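PDB 1SV0: Ets DNA-binding protein pokkuri from Drosophila melanogaster, which acts as a DNA-binding ETS-family transcriptional repressor that holds back photoreceptor development, opposing the Ras-driven proneural signal, and is represented here by its SAM domain. Local coordinates for residues D37-Q40 against R45-L48. The protein carries 1 engineered substitution. Numbering follows the deposited sequence.
Sequences DLFQ and RLCL. Engineered in segment 45-48: Arg45 (natural residue Ala).
Leu46 sets one methyl, CD1, against the rim of the Phe39 ring, near the ring plane, with CD1 4.0 Å from Phe39 CD2. The leucine reaches it with CG anti to its backbone N (chi1 -178°), while Phe39 CG lies anti to its carbonyl carbon (chi1 -66°), and the two side chains meet at a slant. This is the one apolar side-chain contact between residues 37-40 and 45-48, and both residues are buried. In the all-helical SAM (Pointed) domain, it joins the loop that follows helix 15-28 to the short helix 43-46. Phe54 of helix 51-57 touches both side chains, and helix 15-28 adds Leu22 against Phe39 and Val18 against Leu46, so the buried pair belongs to the hydrophobic core between the helices. Nearer the surface the link is polar and runs through one water. Arg45, an engineered residue in place of the natural alanine, stretches out nearly fully extended, bringing NH1 to 4.4 Å from Gln40 O without a direct hydrogen bond; its NH2 lies near the like-charged Arg57 NH2. A water accepts from Arg45 NH1 at 2.9 Å and donates weakly to Gln40 O at 3.4 Å. The Gln40 side chain folds back, NE2 hydrogen-bonding Phe36 O just ahead of segment 37-40.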
ATOM      1  N   ASP A  37     -15.547   4.272 -11.166  1.00 38.33           N
ATOM      2  CA  ASP A  37     -16.299   3.747 -12.305  1.00 39.38           C
ATOM      3  C   ASP A  37     -15.735   2.376 -12.667  1.00 38.67           C
ATOM      4  O   ASP A  37     -16.440   1.530 -13.215  1.00 38.86           O
ATOM      5  CB  ASP A  37     -16.184   4.669 -13.526  1.00 41.80           C
ATOM      6  CG  ASP A  37     -16.978   5.948 -13.371  1.00 44.60           C
ATOM      7  OD1 ASP A  37     -18.157   5.859 -12.981  1.00 49.29           O
ATOM      8  OD2 ASP A  37     -16.431   7.039 -13.648  1.00 45.87           O
ATOM      9  N   LEU A  38     -14.459   2.161 -12.349  1.00 36.91           N
ATOM     10  CA  LEU A  38     -13.789   0.898 -12.648  1.00 35.78           C
ATOM     11  C   LEU A  38     -14.093  -0.199 -11.623  1.00 36.55           C
ATOM     12  O   LEU A  38     -13.721  -1.358 -11.821  1.00 36.04           O
ATOM     13  CB  LEU A  38     -12.271   1.113 -12.715  1.00 35.03           C
ATOM     14  CG  LEU A  38     -11.765   2.238 -13.622  1.00 34.48           C
ATOM     15  CD1 LEU A  38     -10.251   2.373 -13.501  1.00 33.67           C
ATOM     16  CD2 LEU A  38     -12.165   1.948 -15.061  1.00 34.22           C
ATOM     17  N   PHE A  39     -14.771   0.159 -10.535  1.00 35.86           N
ATOM     18  CA  PHE A  39     -15.090  -0.815  -9.499  1.00 37.03           C
ATOM     19  C   PHE A  39     -16.577  -0.987  -9.190  1.00 38.15           C
ATOM     20  O   PHE A  39     -16.950  -1.259  -8.044  1.00 37.97           O
ATOM     21  CB  PHE A  39     -14.348  -0.470  -8.199  1.00 35.57           C
ATOM     22  CG  PHE A  39     -12.848  -0.585  -8.302  1.00 33.84           C
ATOM     23  CD1 PHE A  39     -12.075   0.514  -8.661  1.00 32.55           C
ATOM     24  CD2 PHE A  39     -12.214  -1.801  -8.057  1.00 33.04           C
ATOM     25  CE1 PHE A  39     -10.679   0.408  -8.777  1.00 32.06           C
ATOM     26  CE2 PHE A  39     -10.826  -1.921  -8.169  1.00 35.17           C
ATOM     27  CZ  PHE A  39     -10.056  -0.808  -8.530  1.00 32.42           C
ATOM     28  N   GLN A  40     -17.431  -0.828 -10.196  1.00 38.10           N
ATOM     29  CA  GLN A  40     -18.862  -0.997  -9.981  1.00 39.78           C
ATOM     30  C   GLN A  40     -19.175  -2.480 -10.115  1.00 39.83           C
ATOM     31  O   GLN A  40     -19.615  -2.938 -11.168  1.00 40.85           O
ATOM     32  CB  GLN A  40     -19.659  -0.194 -11.011  1.00 41.87           C
ATOM     33  CG  GLN A  40     -19.444   1.307 -10.914  1.00 44.00           C
ATOM     34  CD  GLN A  40     -19.785   1.856  -9.543  1.00 45.34           C
ATOM     35  OE1 GLN A  40     -20.866   1.599  -9.008  1.00 46.87           O
ATOM     36  NE2 GLN A  40     -18.867   2.625  -8.969  1.00 46.82           N
ATOM     37  N   ARG A  45     -17.254 -10.638  -7.704  1.00 39.60           N
ATOM     38  CA  ARG A  45     -16.384 -10.301  -8.821  1.00 40.09           C
ATOM     39  C   ARG A  45     -15.118  -9.571  -8.374  1.00 38.10           C
ATOM     40  O   ARG A  45     -14.040  -9.796  -8.931  1.00 36.46           O
ATOM     41  CB  ARG A  45     -17.140  -9.453  -9.850  1.00 43.23           C
ATOM     42  CG  ARG A  45     -16.395  -9.281 -11.155  1.00 46.40           C
ATOM     43  CD  ARG A  45     -17.022  -8.195 -12.019  1.00 51.40           C
ATOM     44  NE  ARG A  45     -16.116  -7.785 -13.088  1.00 52.10           N
ATOM     45  CZ  ARG A  45     -16.234  -6.656 -13.779  1.00 53.82           C
ATOM     46  NH1 ARG A  45     -17.227  -5.813 -13.517  1.00 54.69           N
ATOM     47  NH2 ARG A  45     -15.354  -6.364 -14.727  1.00 53.20           N
ATOM     48  N   LEU A  46     -15.236  -8.697  -7.376  1.00 36.81           N
ATOM     49  CA  LEU A  46     -14.059  -7.977  -6.894  1.00 33.98           C
ATOM     50  C   LEU A  46     -13.005  -9.006  -6.510  1.00 34.94           C
ATOM     51  O   LEU A  46     -11.832  -8.876  -6.857  1.00 34.07           O
ATOM     52  CB  LEU A  46     -14.383  -7.124  -5.658  1.00 32.78           C
ATOM     53  CG  LEU A  46     -13.201  -6.301  -5.105  1.00 29.88           C
ATOM     54  CD1 LEU A  46     -12.887  -5.166  -6.069  1.00 31.09           C
ATOM     55  CD2 LEU A  46     -13.528  -5.741  -3.729  1.00 29.92           C
ATOM     56  N   CYS A  47     -13.441 -10.044  -5.804  1.00 35.51           N
ATOM     57  CA  CYS A  47     -12.532 -11.081  -5.340  1.00 39.95           C
ATOM     58  C   CYS A  47     -11.944 -11.960  -6.438  1.00 40.44           C
ATOM     59  O   CYS A  47     -11.039 -12.742  -6.178  1.00 40.59           O
ATOM     60  CB  CYS A  47     -13.228 -11.948  -4.287  1.00 38.23           C
ATOM     61  SG  CYS A  47     -13.577 -11.069  -2.750  1.00 39.22           S
ATOM     62  N   LEU A  48     -12.454 -11.827  -7.658  1.00 41.99           N
ATOM     63  CA  LEU A  48     -11.951 -12.619  -8.774  1.00 43.68           C
ATOM     64  C   LEU A  48     -10.935 -11.845  -9.602  1.00 43.49           C
ATOM     65  O   LEU A  48     -10.279 -12.413 -10.474  1.00 43.72           O
ATOM     66  CB  LEU A  48     -13.110 -13.097  -9.663  1.00 44.40           C
ATOM     67  CG  LEU A  48     -13.728 -14.445  -9.257  1.00 47.03           C
ATOM     68  CD1 LEU A  48     -14.055 -14.433  -7.783  1.00 48.36           C
ATOM     69  CD2 LEU A  48     -14.978 -14.732 -10.084  1.00 47.41           C
TER
HETATM   70  O   HOH W   1     -20.024  -5.899 -12.783  1.00 57.80           O